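Local coordinates for protein putative mandelate racemase/muconate lactonizing enzyme (Bordetella bronchiseptica, PDB 3DDM) that is of unknown function but probably belongs to the mandelate racemase/muconate lactonizing enzyme family, which pairs an enolase-like N-terminal domain with a TIM-barrel domain, at residues A[208-213]-A[228-233]; A[253-258]-A[275-280]; A[176-181]-A[202-207]; A[147-152]-A[169-174]. The protein carries 1 engineered substitution. All coordinates share one frame; numbering follows the deposited sequence.

Interaction 1 of 4, residues A[208-213]-A[228-233]; sequences QGWDLP and DWLEEP
W210 brings its indole up to P233 and L230. At the root of the side chain, CB rests 3.3 Å from P233 O, and CG and CD2 skirt the same oxygen a little farther off. With CG anti to the carbonyl carbon (chi1 -58°), the six-membered ring reaches on along 228-233: CE3 meets P233 CB at 3.8 Å, and CZ3 lies 3.7 Å from L230 CD2, with CH2 at the margin of that methyl. The W210 and P233 side chains cross at about a right angle. The backbones join at two points: Q208 N donates to E232 O at 2.6 Å, and W210 N makes a weak bond to P233 O. Q208 and E232 run side by side, with Q208 CG 3.8 Å from E232 OE2, and I105 and Q106 of the second subunit pack on this pair. The contact spans the loops after strands 202-205 and 229-231 of a beta-alpha-beta unit, just ahead of helix 212-222, which D211 caps through R214 N. Apolar packing of W210 on L230 and P233 thus accompanies one sound and one weak backbone hydrogen bond, which together tie the two loops.

Interaction 2 of 4, residues A[253-258]-A[275-280]; sequences PLAGGE and LRVMQP
The flat amide of Q279 has A255 CB over one face, 3.8 Å from Q279 CD, while its NE2 is hydrogen-bonded to E231 OE1 of strand 229-231, on the far side of 254-256. An extended chain beyond CG carries the amide back across G256. These residues belong to neighbouring parallel strands of the TIM barrel, 254-256 and 275-278, linked by helix 263-272 as a beta-alpha-beta unit. The pairing is irregular at its start. L254 O accepts two donors, R276 N at 2.8 Å and V277 N at 3.2 Å, because 275-280 turns a corner at 276 and 277; the V277 bond lies in the carbonyl plane, the R276 bond is tilted from it by 21°. Beyond the corner the ladder is regular: G256 N bonds to V277 O, and Q279 N returns to G256 O at 2.8 Å. A255 and V277 share one face of the sheet, CB to CB, 3.5 Å apart, beside the indole of W229. On the opposite face L275 sends its two methyls under the ladder, L275 CD2 lying 3.7 Å from A255 C, and W243 of helix 240-249 covers L275 and L254. At the exposed end P253 CB packs on R276 CB. At the other end of the pair E258 leaves for a salt bridge with K284, and Q106 of the second subunit packs on it. G257, at positive phi (149°), brings its CA to 3.4 Å from Q279 O in a CA-H...O contact.

Interaction 3 of 4, residues A[176-181]-A[202-207]; sequences LKVGFD and LMADAN
K177 NZ is gripped by two oxygens, D205 OD2 at 2.8 Å in a salt bridge and N207 OD1 at 2.9 Å in a hydrogen bond. D205 offers the anti lone pair, away from its second oxygen; N207 offers a lone pair in its amide plane. Bends at chi2 (-103°) and chi3 fold the lysine chain over onto 202-207, where it lies beside D205 and points the same way, while NZ reaches across to N207. D205 CG stands anti to its backbone N, which turns the carboxylate to meet the ammonium group. Beneath this cluster the backbones pair in parallel: D205 N donates to L176 O at 2.8 Å, V178 N to D205 O at 2.9 Å, and L176 N to M203 O. K177 and D205 share one face of this ladder, L176 and A204 the other. Apolar contacts flank it: L176 CD1 touches L202 CD1 at 3.8 Å, and V178 CG2 meets A206 CB at 3.9 Å. D205 OD1 lies close to E231 OE2. Helix 182-196, which links strands 174-177 and 202-205 in a beta-alpha-beta crossover and is N-capped by D181, covers L176 through V192 and L202 through R193; strand 146-154 flanks 174-177, and strand 229-231 flanks 202-205.

Interaction 4 of 4, residues A[147-152]-A[169-174]; sequences IGVYAS and EGYRAF
V149 opens the contact by setting CG2 against the Y171 ring, 3.5 Å from Y171 CE1 and slightly farther from CD1. That methyl occupies the crowded position between backbone N and carbonyl carbon, and the two side chains cross obliquely. Y150 comes next and meets A173: Y150 CB lies 3.4 Å from A173 CB, and Y150 CA makes a CA-H...O contact with A173 O. The phenol then turns away from 169-174 (chi1 71°), and its OH is hydrogen-bonded to K175 NZ. A151 does the most. Its N donates to A173 O at 2.8 Å. Its methyl lies over one face of the Y171 ring, 4.0 Å above the plane and offset toward the rim, and also reaches F174 CD1 at 3.6 Å. Beyond it A151 O receives the CA-H of F174 at 3.4 Å, completing the parallel bridge between A151 and F174. Here the chain leaves helix 159-169 through a Schellman motif at G170 and runs into strand 174-177, alongside strand 146-154 of the barrel. R172 NH1 bonds to Y171 O and also to A167 O of the helix, tying the turn to the helix end. K166 packs on A151, Y171 and F174, and V337 lies against V149 and Y171. One backbone bond and two aromatic rings closed on a single methyl imply a junction of helix end and barrel strand held chiefly by apolar packing, with the Y150 hydroxyl bonded to K175, just past F174 on the same strand.

All four contacts are largely buried and reach the barrel sheet. Interactions 2 and 3 pair neighbouring parallel strands; interaction 4 sets the approach to strand 174-177, with one bridge, beside strand 146-154; interaction 1 joins loops beyond strand ends. Interactions 1 and 3 meet at strands 229-231 and 202-205, where E231 N bonds to A204 O; interaction 2 continues the sheet through L230 N to P253 O. Interaction 4 lies about 17 Å from interaction 3, centre to centre, yet M203 N bonds to F174 O. Their chemistry differs: a salt-bridged lysine in interaction 3, backbone bonds with small residues in 2, aromatic packing in 1 and 4. The second subunit approaches interactions 1 and 2, not 4.

Interaction 1 of 4, residues A[208-213]-A[228-233]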
loop_
_atom_site.group_PDB
_atom_site.type_symbol
_atom_site.label_atom_id
_atom_site.label_comp_id
_atom_site.label_asym_id
_atom_site.label_seq_id
_atom_site.Cartn_x
_atom_site.Cartn_y
_atom_site.Cartn_z
ATOM N N GLN A 208 -13.773 10.829 -6.011
ATOM C CA GLN A 208 -14.186 10.345 -4.700
ATOM C C GLN A 208 -14.349 11.479 -3.687
ATOM O O GLN A 208 -14.130 11.277 -2.495
ATOM C CB GLN A 208 -13.139 9.371 -4.165
ATOM C CG GLN A 208 -12.801 8.228 -5.086
ATOM C CD GLN A 208 -11.604 7.445 -4.591
ATOM O OE1 GLN A 208 -10.481 7.942 -4.584
ATOM N NE2 GLN A 208 -11.840 6.219 -4.160
ATOM N N GLY A 209 -14.741 12.663 -4.138
ATOM C CA GLY A 209 -14.857 13.777 -3.214
ATOM C C GLY A 209 -16.192 14.003 -2.536
ATOM O O GLY A 209 -16.328 14.935 -1.745
ATOM N N TRP A 210 -17.178 13.160 -2.823
ATOM C CA TRP A 210 -18.497 13.332 -2.227
ATOM C C TRP A 210 -18.966 12.123 -1.432
ATOM O O TRP A 210 -18.455 11.013 -1.603
ATOM C CB TRP A 210 -19.557 13.576 -3.310
ATOM C CG TRP A 210 -19.343 14.745 -4.209
ATOM C CD1 TRP A 210 -18.906 15.996 -3.857
ATOM C CD2 TRP A 210 -19.675 14.813 -5.600
ATOM N NE1 TRP A 210 -18.953 16.839 -4.948
ATOM C CE2 TRP A 210 -19.422 16.141 -6.029
ATOM C CE3 TRP A 210 -20.166 13.884 -6.527
ATOM C CZ2 TRP A 210 -19.647 16.558 -7.341
ATOM C CZ3 TRP A 210 -20.392 14.302 -7.836
ATOM C CH2 TRP A 210 -20.131 15.630 -8.228
ATOM N N ASP A 211 -19.945 12.353 -0.555
ATOM C CA ASP A 211 -20.555 11.260 0.185
ATOM C C ASP A 211 -21.884 11.032 -0.554
ATOM O O ASP A 211 -22.241 11.811 -1.447
ATOM C CB ASP A 211 -20.766 11.595 1.671
ATOM C CG ASP A 211 -21.723 12.760 1.904
ATOM O OD1 ASP A 211 -22.512 13.109 0.993
ATOM O OD2 ASP A 211 -21.689 13.318 3.031
ATOM N N LEU A 212 -22.609 9.980 -0.196
ATOM C CA LEU A 212 -23.842 9.648 -0.884
ATOM C C LEU A 212 -24.871 10.757 -1.051
ATOM O O LEU A 212 -25.332 11.012 -2.161
ATOM C CB LEU A 212 -24.497 8.438 -0.225
ATOM C CG LEU A 212 -25.776 7.943 -0.903
ATOM C CD1 LEU A 212 -25.580 7.835 -2.422
ATOM C CD2 LEU A 212 -26.146 6.604 -0.310
ATOM N N PRO A 213 -25.265 11.425 0.041
ATOM C CA PRO A 213 -26.260 12.484 -0.154
ATOM C C PRO A 213 -25.809 13.663 -1.029
ATOM O O PRO A 213 -26.629 14.294 -1.702
ATOM C CB PRO A 213 -26.630 12.885 1.279
ATOM C CG PRO A 213 -25.419 12.514 2.074
ATOM C CD PRO A 213 -24.986 11.204 1.469
ATOM N N ASP A 228 -21.824 12.651 -20.279
ATOM C CA ASP A 228 -21.773 11.280 -20.770
ATOM C C ASP A 228 -21.590 10.334 -19.597
ATOM O O ASP A 228 -21.969 9.166 -19.669
ATOM C CB ASP A 228 -20.618 11.100 -21.756
ATOM C CG ASP A 228 -21.008 11.434 -23.182
ATOM O OD1 ASP A 228 -21.765 12.418 -23.378
ATOM O OD2 ASP A 228 -20.546 10.720 -24.101
ATOM N N TRP A 229 -20.981 10.840 -18.527
ATOM C CA TRP A 229 -20.772 10.052 -17.320
ATOM C C TRP A 229 -20.198 10.885 -16.172
ATOM O O TRP A 229 -19.537 11.907 -16.393
ATOM C CB TRP A 229 -19.868 8.843 -17.607
ATOM C CG TRP A 229 -18.389 9.122 -17.687
ATOM C CD1 TRP A 229 -17.563 9.518 -16.666
ATOM C CD2 TRP A 229 -17.546 8.944 -18.835
ATOM N NE1 TRP A 229 -16.259 9.589 -17.107
ATOM C CE2 TRP A 229 -16.219 9.243 -18.431
ATOM C CE3 TRP A 229 -17.782 8.557 -20.166
ATOM C CZ2 TRP A 229 -15.136 9.170 -19.309
ATOM C CZ3 TRP A 229 -16.702 8.483 -21.040
ATOM C CH2 TRP A 229 -15.394 8.790 -20.604
ATOM N N LEU A 230 -20.479 10.447 -14.946
ATOM C CA LEU A 230 -20.002 11.114 -13.740
ATOM C C LEU A 230 -18.945 10.170 -13.161
ATOM O O LEU A 230 -19.256 9.053 -12.740
ATOM C CB LEU A 230 -21.162 11.289 -12.760
ATOM C CG LEU A 230 -21.191 12.527 -11.869
ATOM C CD1 LEU A 230 -22.400 12.450 -10.933
ATOM C CD2 LEU A 230 -19.898 12.617 -11.082
ATOM N N GLU A 231 -17.694 10.615 -13.143
ATOM C CA GLU A 231 -16.616 9.762 -12.666
ATOM C C GLU A 231 -16.281 9.853 -11.182
ATOM O O GLU A 231 -16.148 10.937 -10.619
ATOM C CB GLU A 231 -15.360 10.025 -13.486
ATOM C CG GLU A 231 -14.334 8.948 -13.340
ATOM C CD GLU A 231 -13.116 9.210 -14.182
ATOM O OE1 GLU A 231 -13.273 9.359 -15.416
ATOM O OE2 GLU A 231 -12.005 9.266 -13.608
ATOM N N GLU A 232 -16.143 8.681 -10.572
ATOM C CA GLU A 232 -15.824 8.529 -9.160
ATOM C C GLU A 232 -16.530 9.513 -8.208
ATOM O O GLU A 232 -15.878 10.196 -7.414
ATOM C CB GLU A 232 -14.304 8.611 -8.960
ATOM C CG GLU A 232 -13.505 7.546 -9.705
ATOM C CD GLU A 232 -12.281 7.079 -8.922
ATOM O OE1 GLU A 232 -12.200 5.872 -8.612
ATOM O OE2 GLU A 232 -11.400 7.912 -8.611
ATOM N N PRO A 233 -17.874 9.576 -8.258
ATOM C CA PRO A 233 -18.628 10.485 -7.387
ATOM C C PRO A 233 -18.491 10.119 -5.911
ATOM O O PRO A 233 -18.617 10.981 -5.038
ATOM C CB PRO A 233 -20.060 10.340 -7.898
ATOM C CG PRO A 233 -20.104 8.900 -8.293
ATOM C CD PRO A 233 -18.790 8.722 -9.033
#

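Interaction 2 of 4, residues A[253-258]-A[275-280]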
loop_
_atom_site.group_PDB
_atom_site.type_symbol
_atom_site.label_atom_id
_atom_site.label_comp_id
_atom_site.label_asym_id
_atom_site.label_seq_id
_atom_site.Cartn_x
_atom_site.Cartn_y
_atom_site.Cartn_z
ATOM N N PRO A 253 -24.914 8.177 -16.475
ATOM C CA PRO A 253 -24.277 6.962 -15.967
ATOM C C PRO A 253 -23.032 7.272 -15.116
ATOM O O PRO A 253 -22.427 8.345 -15.216
ATOM C CB PRO A 253 -23.967 6.167 -17.245
ATOM C CG PRO A 253 -23.796 7.223 -18.284
ATOM C CD PRO A 253 -24.900 8.202 -17.953
ATOM N N LEU A 254 -22.675 6.314 -14.274
ATOM C CA LEU A 254 -21.547 6.426 -13.380
ATOM C C LEU A 254 -20.325 5.730 -13.983
ATOM O O LEU A 254 -20.455 4.745 -14.717
ATOM C CB LEU A 254 -21.925 5.791 -12.032
ATOM C CG LEU A 254 -22.458 6.704 -10.915
ATOM C CD1 LEU A 254 -23.382 7.769 -11.454
ATOM C CD2 LEU A 254 -23.158 5.858 -9.892
ATOM N N ALA A 255 -19.138 6.247 -13.675
ATOM C CA ALA A 255 -17.903 5.664 -14.179
ATOM C C ALA A 255 -16.893 5.479 -13.048
ATOM O O ALA A 255 -16.905 6.219 -12.062
ATOM C CB ALA A 255 -17.317 6.545 -15.250
ATOM N N GLY A 256 -16.022 4.484 -13.201
ATOM C CA GLY A 256 -15.006 4.212 -12.204
ATOM C C GLY A 256 -14.079 3.130 -12.714
ATOM O O GLY A 256 -14.381 2.481 -13.706
ATOM N N GLY A 257 -12.952 2.930 -12.038
ATOM C CA GLY A 257 -12.009 1.911 -12.451
ATOM C C GLY A 257 -10.605 2.331 -12.084
ATOM O O GLY A 257 -9.741 1.496 -11.834
ATOM N N GLU A 258 -10.380 3.641 -12.062
ATOM C CA GLU A 258 -9.081 4.200 -11.712
ATOM C C GLU A 258 -8.628 3.520 -10.429
ATOM O O GLU A 258 -7.451 3.212 -10.259
ATOM C CB GLU A 258 -9.206 5.706 -11.457
ATOM C CG GLU A 258 -8.217 6.576 -12.200
ATOM C CD GLU A 258 -6.764 6.272 -11.859
ATOM O OE1 GLU A 258 -6.377 6.432 -10.676
ATOM O OE2 GLU A 258 -6.003 5.876 -12.780
ATOM N N LEU A 275 -21.768 0.947 -12.134
ATOM C CA LEU A 275 -20.861 1.695 -12.997
ATOM C C LEU A 275 -21.207 1.244 -14.418
ATOM O O LEU A 275 -21.240 0.042 -14.697
ATOM C CB LEU A 275 -19.400 1.335 -12.703
ATOM C CG LEU A 275 -18.874 1.647 -11.304
ATOM C CD1 LEU A 275 -17.435 1.160 -11.185
ATOM C CD2 LEU A 275 -18.964 3.141 -11.039
ATOM N N ARG A 276 -21.489 2.181 -15.314
ATOM C CA ARG A 276 -21.797 1.798 -16.691
ATOM C C ARG A 276 -20.616 2.076 -17.614
ATOM O O ARG A 276 -20.601 1.668 -18.775
ATOM C CB ARG A 276 -23.056 2.510 -17.182
ATOM C CG ARG A 276 -24.312 1.923 -16.584
ATOM C CD ARG A 276 -25.556 2.495 -17.210
ATOM N NE ARG A 276 -26.514 1.432 -17.489
ATOM C CZ ARG A 276 -26.388 0.556 -18.481
ATOM N NH1 ARG A 276 -25.342 0.622 -19.298
ATOM N NH2 ARG A 276 -27.295 -0.399 -18.643
ATOM N N VAL A 277 -19.624 2.769 -17.072
ATOM C CA VAL A 277 -18.406 3.089 -17.794
ATOM C C VAL A 277 -17.265 2.597 -16.903
ATOM O O VAL A 277 -16.971 3.197 -15.865
ATOM C CB VAL A 277 -18.285 4.616 -18.025
ATOM C CG1 VAL A 277 -17.010 4.936 -18.797
ATOM C CG2 VAL A 277 -19.508 5.116 -18.776
ATOM N N MET A 278 -16.657 1.479 -17.285
ATOM C CA MET A 278 -15.557 0.932 -16.509
ATOM C C MET A 278 -14.255 1.430 -17.108
ATOM O O MET A 278 -14.063 1.380 -18.316
ATOM C CB MET A 278 -15.622 -0.595 -16.472
ATOM C CG MET A 278 -16.101 -1.130 -15.110
ATOM S SD MET A 278 -17.575 -2.190 -15.184
ATOM C CE MET A 278 -18.742 -1.034 -15.938
ATOM N N GLN A 279 -13.370 1.915 -16.238
ATOM C CA GLN A 279 -12.105 2.516 -16.637
ATOM C C GLN A 279 -10.849 1.916 -16.005
ATOM O O GLN A 279 -10.163 2.575 -15.223
ATOM C CB GLN A 279 -12.156 4.011 -16.309
ATOM C CG GLN A 279 -13.451 4.696 -16.727
ATOM C CD GLN A 279 -13.650 6.040 -16.033
ATOM O OE1 GLN A 279 -13.771 6.104 -14.807
ATOM N NE2 GLN A 279 -13.683 7.120 -16.815
ATOM N N PRO A 280 -10.531 0.658 -16.322
ATOM C CA PRO A 280 -9.315 0.117 -15.707
ATOM C C PRO A 280 -8.043 0.806 -16.242
ATOM O O PRO A 280 -7.897 1.013 -17.457
ATOM C CB PRO A 280 -9.377 -1.368 -16.063
ATOM C CG PRO A 280 -10.203 -1.397 -17.337
ATOM C CD PRO A 280 -11.282 -0.387 -17.042
#

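Interaction 3 of 4, residues A[176-181]-A[202-207]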
loop_
_atom_site.group_PDB
_atom_site.type_symbol
_atom_site.label_atom_id
_atom_site.label_comp_id
_atom_site.label_asym_id
_atom_site.label_seq_id
_atom_site.Cartn_x
_atom_site.Cartn_y
_atom_site.Cartn_z
ATOM N N LEU A 176 -14.350 17.555 -17.024
ATOM C CA LEU A 176 -14.122 18.572 -15.999
ATOM C C LEU A 176 -13.907 17.978 -14.609
ATOM O O LEU A 176 -14.451 16.923 -14.281
ATOM C CB LEU A 176 -15.322 19.517 -15.922
ATOM C CG LEU A 176 -15.505 20.648 -16.935
ATOM C CD1 LEU A 176 -15.002 20.240 -18.320
ATOM C CD2 LEU A 176 -16.980 21.024 -16.968
ATOM N N LYS A 177 -13.115 18.673 -13.799
ATOM C CA LYS A 177 -12.850 18.254 -12.429
ATOM C C LYS A 177 -13.882 18.976 -11.574
ATOM O O LYS A 177 -14.107 20.170 -11.742
ATOM C CB LYS A 177 -11.451 18.693 -11.967
ATOM C CG LYS A 177 -10.270 18.207 -12.804
ATOM C CD LYS A 177 -9.517 17.054 -12.150
ATOM C CE LYS A 177 -10.026 15.692 -12.636
ATOM N NZ LYS A 177 -9.293 14.538 -12.010
ATOM N N VAL A 178 -14.514 18.252 -10.664
ATOM C CA VAL A 178 -15.500 18.842 -9.772
ATOM C C VAL A 178 -15.272 18.242 -8.397
ATOM O O VAL A 178 -14.455 17.335 -8.243
ATOM C CB VAL A 178 -16.934 18.522 -10.229
ATOM C CG1 VAL A 178 -17.172 19.091 -11.609
ATOM C CG2 VAL A 178 -17.159 17.019 -10.237
ATOM N N GLY A 179 -15.979 18.749 -7.395
ATOM C CA GLY A 179 -15.828 18.200 -6.061
ATOM C C GLY A 179 -15.343 19.181 -5.021
ATOM O O GLY A 179 -15.456 18.921 -3.825
ATOM N N PHE A 180 -14.811 20.308 -5.477
ATOM C CA PHE A 180 -14.295 21.342 -4.585
ATOM C C PHE A 180 -15.429 22.229 -4.067
ATOM O O PHE A 180 -15.657 22.320 -2.864
ATOM C CB PHE A 180 -13.281 22.220 -5.332
ATOM C CG PHE A 180 -12.285 21.441 -6.165
ATOM C CD1 PHE A 180 -11.201 20.796 -5.568
ATOM C CD2 PHE A 180 -12.434 21.357 -7.557
ATOM C CE1 PHE A 180 -10.276 20.081 -6.344
ATOM C CE2 PHE A 180 -11.515 20.644 -8.339
ATOM C CZ PHE A 180 -10.434 20.006 -7.730
ATOM N N ASP A 181 -16.134 22.875 -4.993
ATOM C CA ASP A 181 -17.227 23.784 -4.661
ATOM C C ASP A 181 -18.500 23.482 -5.452
ATOM O O ASP A 181 -18.544 23.659 -6.665
ATOM C CB ASP A 181 -16.792 25.228 -4.929
ATOM C CG ASP A 181 -17.896 26.232 -4.654
ATOM O OD1 ASP A 181 -18.166 26.517 -3.467
ATOM O OD2 ASP A 181 -18.508 26.729 -5.622
ATOM N N LEU A 202 -19.419 15.590 -23.000
ATOM C CA LEU A 202 -18.905 16.252 -21.806
ATOM C C LEU A 202 -18.986 15.304 -20.605
ATOM O O LEU A 202 -20.008 14.654 -20.376
ATOM C CB LEU A 202 -19.692 17.541 -21.521
ATOM C CG LEU A 202 -19.204 18.393 -20.341
ATOM C CD1 LEU A 202 -17.741 18.737 -20.526
ATOM C CD2 LEU A 202 -20.027 19.664 -20.235
ATOM N N MET A 203 -17.896 15.224 -19.847
ATOM C CA MET A 203 -17.828 14.353 -18.682
ATOM C C MET A 203 -17.441 15.151 -17.431
ATOM O O MET A 203 -17.097 16.328 -17.525
ATOM C CB MET A 203 -16.809 13.230 -18.933
ATOM C CG MET A 203 -17.118 12.352 -20.146
ATOM S SD MET A 203 -16.830 13.120 -21.791
ATOM C CE MET A 203 -15.664 12.024 -22.422
ATOM N N ALA A 204 -17.512 14.507 -16.265
ATOM C CA ALA A 204 -17.165 15.143 -14.994
ATOM C C ALA A 204 -16.558 14.121 -14.036
ATOM O O ALA A 204 -17.066 13.007 -13.893
ATOM C CB ALA A 204 -18.396 15.780 -14.367
ATOM N N ASP A 205 -15.470 14.514 -13.379
ATOM C CA ASP A 205 -14.760 13.645 -12.448
ATOM C C ASP A 205 -14.679 14.293 -11.067
ATOM O O ASP A 205 -14.125 15.376 -10.919
ATOM C CB ASP A 205 -13.362 13.368 -13.006
ATOM C CG ASP A 205 -12.575 12.390 -12.168
ATOM O OD1 ASP A 205 -13.171 11.407 -11.691
ATOM O OD2 ASP A 205 -11.351 12.592 -11.996
ATOM N N ALA A 206 -15.235 13.624 -10.059
ATOM C CA ALA A 206 -15.242 14.147 -8.687
ATOM C C ALA A 206 -14.125 13.593 -7.790
ATOM O O ALA A 206 -13.942 14.061 -6.662
ATOM C CB ALA A 206 -16.601 13.882 -8.043
ATOM N N ASN A 207 -13.385 12.606 -8.291
ATOM C CA ASN A 207 -12.288 11.989 -7.547
ATOM C C ASN A 207 -12.659 11.536 -6.142
ATOM O O ASN A 207 -11.945 11.819 -5.186
ATOM C CB ASN A 207 -11.084 12.940 -7.461
ATOM C CG ASN A 207 -10.418 13.164 -8.808
ATOM O OD1 ASN A 207 -10.877 13.983 -9.611
ATOM N ND2 ASN A 207 -9.337 12.423 -9.073
#

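Interaction 4 of 4, residues A[147-152]-A[169-174]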
loop_
_atom_site.group_PDB
_atom_site.type_symbol
_atom_site.label_atom_id
_atom_site.label_comp_id
_atom_site.label_asym_id
_atom_site.label_seq_id
_atom_site.Cartn_x
_atom_site.Cartn_y
_atom_site.Cartn_z
ATOM N N ILE A 147 -8.930 5.498 -32.945
ATOM C CA ILE A 147 -9.677 5.646 -31.706
ATOM C C ILE A 147 -9.988 7.106 -31.374
ATOM O O ILE A 147 -9.344 8.021 -31.875
ATOM C CB ILE A 147 -8.910 5.019 -30.510
ATOM C CG1 ILE A 147 -7.651 5.830 -30.212
ATOM C CG2 ILE A 147 -8.537 3.572 -30.812
ATOM C CD1 ILE A 147 -6.780 5.222 -29.123
ATOM N N GLY A 148 -10.990 7.314 -30.528
ATOM C CA GLY A 148 -11.346 8.660 -30.119
ATOM C C GLY A 148 -10.641 9.030 -28.815
ATOM O O GLY A 148 -10.168 8.147 -28.085
ATOM N N VAL A 149 -10.550 10.325 -28.529
ATOM C CA VAL A 149 -9.909 10.796 -27.304
ATOM C C VAL A 149 -10.696 11.953 -26.700
ATOM O O VAL A 149 -11.610 12.500 -27.336
ATOM C CB VAL A 149 -8.464 11.295 -27.555
ATOM C CG1 VAL A 149 -7.655 10.228 -28.234
ATOM C CG2 VAL A 149 -8.480 12.559 -28.392
ATOM N N TYR A 150 -10.354 12.309 -25.463
ATOM C CA TYR A 150 -10.995 13.431 -24.787
ATOM C C TYR A 150 -9.981 14.138 -23.899
ATOM O O TYR A 150 -9.062 13.519 -23.372
ATOM C CB TYR A 150 -12.233 12.978 -23.975
ATOM C CG TYR A 150 -11.998 12.162 -22.706
ATOM C CD1 TYR A 150 -11.967 10.758 -22.738
ATOM C CD2 TYR A 150 -11.835 12.796 -21.465
ATOM C CE1 TYR A 150 -11.782 10.010 -21.563
ATOM C CE2 TYR A 150 -11.649 12.064 -20.292
ATOM C CZ TYR A 150 -11.624 10.672 -20.344
ATOM O OH TYR A 150 -11.443 9.952 -19.178
ATOM N N ALA A 151 -10.122 15.451 -23.781
ATOM C CA ALA A 151 -9.231 16.238 -22.943
ATOM C C ALA A 151 -9.682 15.892 -21.536
ATOM O O ALA A 151 -10.840 16.121 -21.167
ATOM C CB ALA A 151 -9.414 17.730 -23.224
ATOM N N SER A 152 -8.774 15.331 -20.751
ATOM C CA SER A 152 -9.116 14.906 -19.406
ATOM C C SER A 152 -8.497 15.736 -18.305
ATOM O O SER A 152 -7.334 16.111 -18.382
ATOM C CB SER A 152 -8.710 13.440 -19.224
ATOM O OG SER A 152 -9.045 12.970 -17.937
ATOM N N GLU A 169 -6.687 22.702 -30.199
ATOM C CA GLU A 169 -5.649 21.706 -30.417
ATOM C C GLU A 169 -6.186 20.496 -31.162
ATOM O O GLU A 169 -5.413 19.748 -31.744
ATOM C CB GLU A 169 -5.036 21.280 -29.085
ATOM C CG GLU A 169 -4.147 22.352 -28.475
ATOM C CD GLU A 169 -3.871 22.144 -26.992
ATOM O OE1 GLU A 169 -3.515 21.015 -26.591
ATOM O OE2 GLU A 169 -3.996 23.125 -26.226
ATOM N N GLY A 170 -7.504 20.304 -31.146
ATOM C CA GLY A 170 -8.082 19.175 -31.860
ATOM C C GLY A 170 -9.021 18.269 -31.081
ATOM O O GLY A 170 -9.564 17.312 -31.631
ATOM N N TYR A 171 -9.229 18.570 -29.805
ATOM C CA TYR A 171 -10.094 17.763 -28.960
ATOM C C TYR A 171 -11.582 18.017 -29.167
ATOM O O TYR A 171 -12.022 19.164 -29.214
ATOM C CB TYR A 171 -9.713 17.994 -27.504
ATOM C CG TYR A 171 -8.415 17.325 -27.150
ATOM C CD1 TYR A 171 -8.357 15.945 -26.971
ATOM C CD2 TYR A 171 -7.231 18.052 -27.065
ATOM C CE1 TYR A 171 -7.158 15.300 -26.724
ATOM C CE2 TYR A 171 -6.018 17.417 -26.822
ATOM C CZ TYR A 171 -5.991 16.038 -26.657
ATOM O OH TYR A 171 -4.797 15.384 -26.471
ATOM N N ARG A 172 -12.353 16.935 -29.283
ATOM C CA ARG A 172 -13.795 17.029 -29.488
ATOM C C ARG A 172 -14.609 16.408 -28.335
ATOM O O ARG A 172 -15.787 16.083 -28.501
ATOM C CB ARG A 172 -14.177 16.367 -30.822
ATOM C CG ARG A 172 -13.553 17.023 -32.051
ATOM C CD ARG A 172 -14.081 18.442 -32.256
ATOM N NE ARG A 172 -13.285 19.216 -33.213
ATOM C CZ ARG A 172 -12.270 20.015 -32.885
ATOM N NH1 ARG A 172 -11.903 20.170 -31.619
ATOM N NH2 ARG A 172 -11.614 20.671 -33.832
ATOM N N ALA A 173 -13.974 16.248 -27.176
ATOM C CA ALA A 173 -14.619 15.698 -25.977
ATOM C C ALA A 173 -13.812 16.193 -24.777
ATOM O O ALA A 173 -12.585 16.284 -24.841
ATOM C CB ALA A 173 -14.637 14.174 -26.020
ATOM N N PHE A 174 -14.498 16.518 -23.684
ATOM C CA PHE A 174 -13.822 17.057 -22.505
ATOM C C PHE A 174 -14.353 16.529 -21.171
ATOM O O PHE A 174 -15.527 16.175 -21.056
ATOM C CB PHE A 174 -13.944 18.587 -22.525
ATOM C CG PHE A 174 -13.622 19.196 -23.862
ATOM C CD1 PHE A 174 -12.328 19.621 -24.160
ATOM C CD2 PHE A 174 -14.591 19.254 -24.861
ATOM C CE1 PHE A 174 -12.003 20.087 -25.438
ATOM C CE2 PHE A 174 -14.274 19.715 -26.140
ATOM C CZ PHE A 174 -12.980 20.131 -26.433
#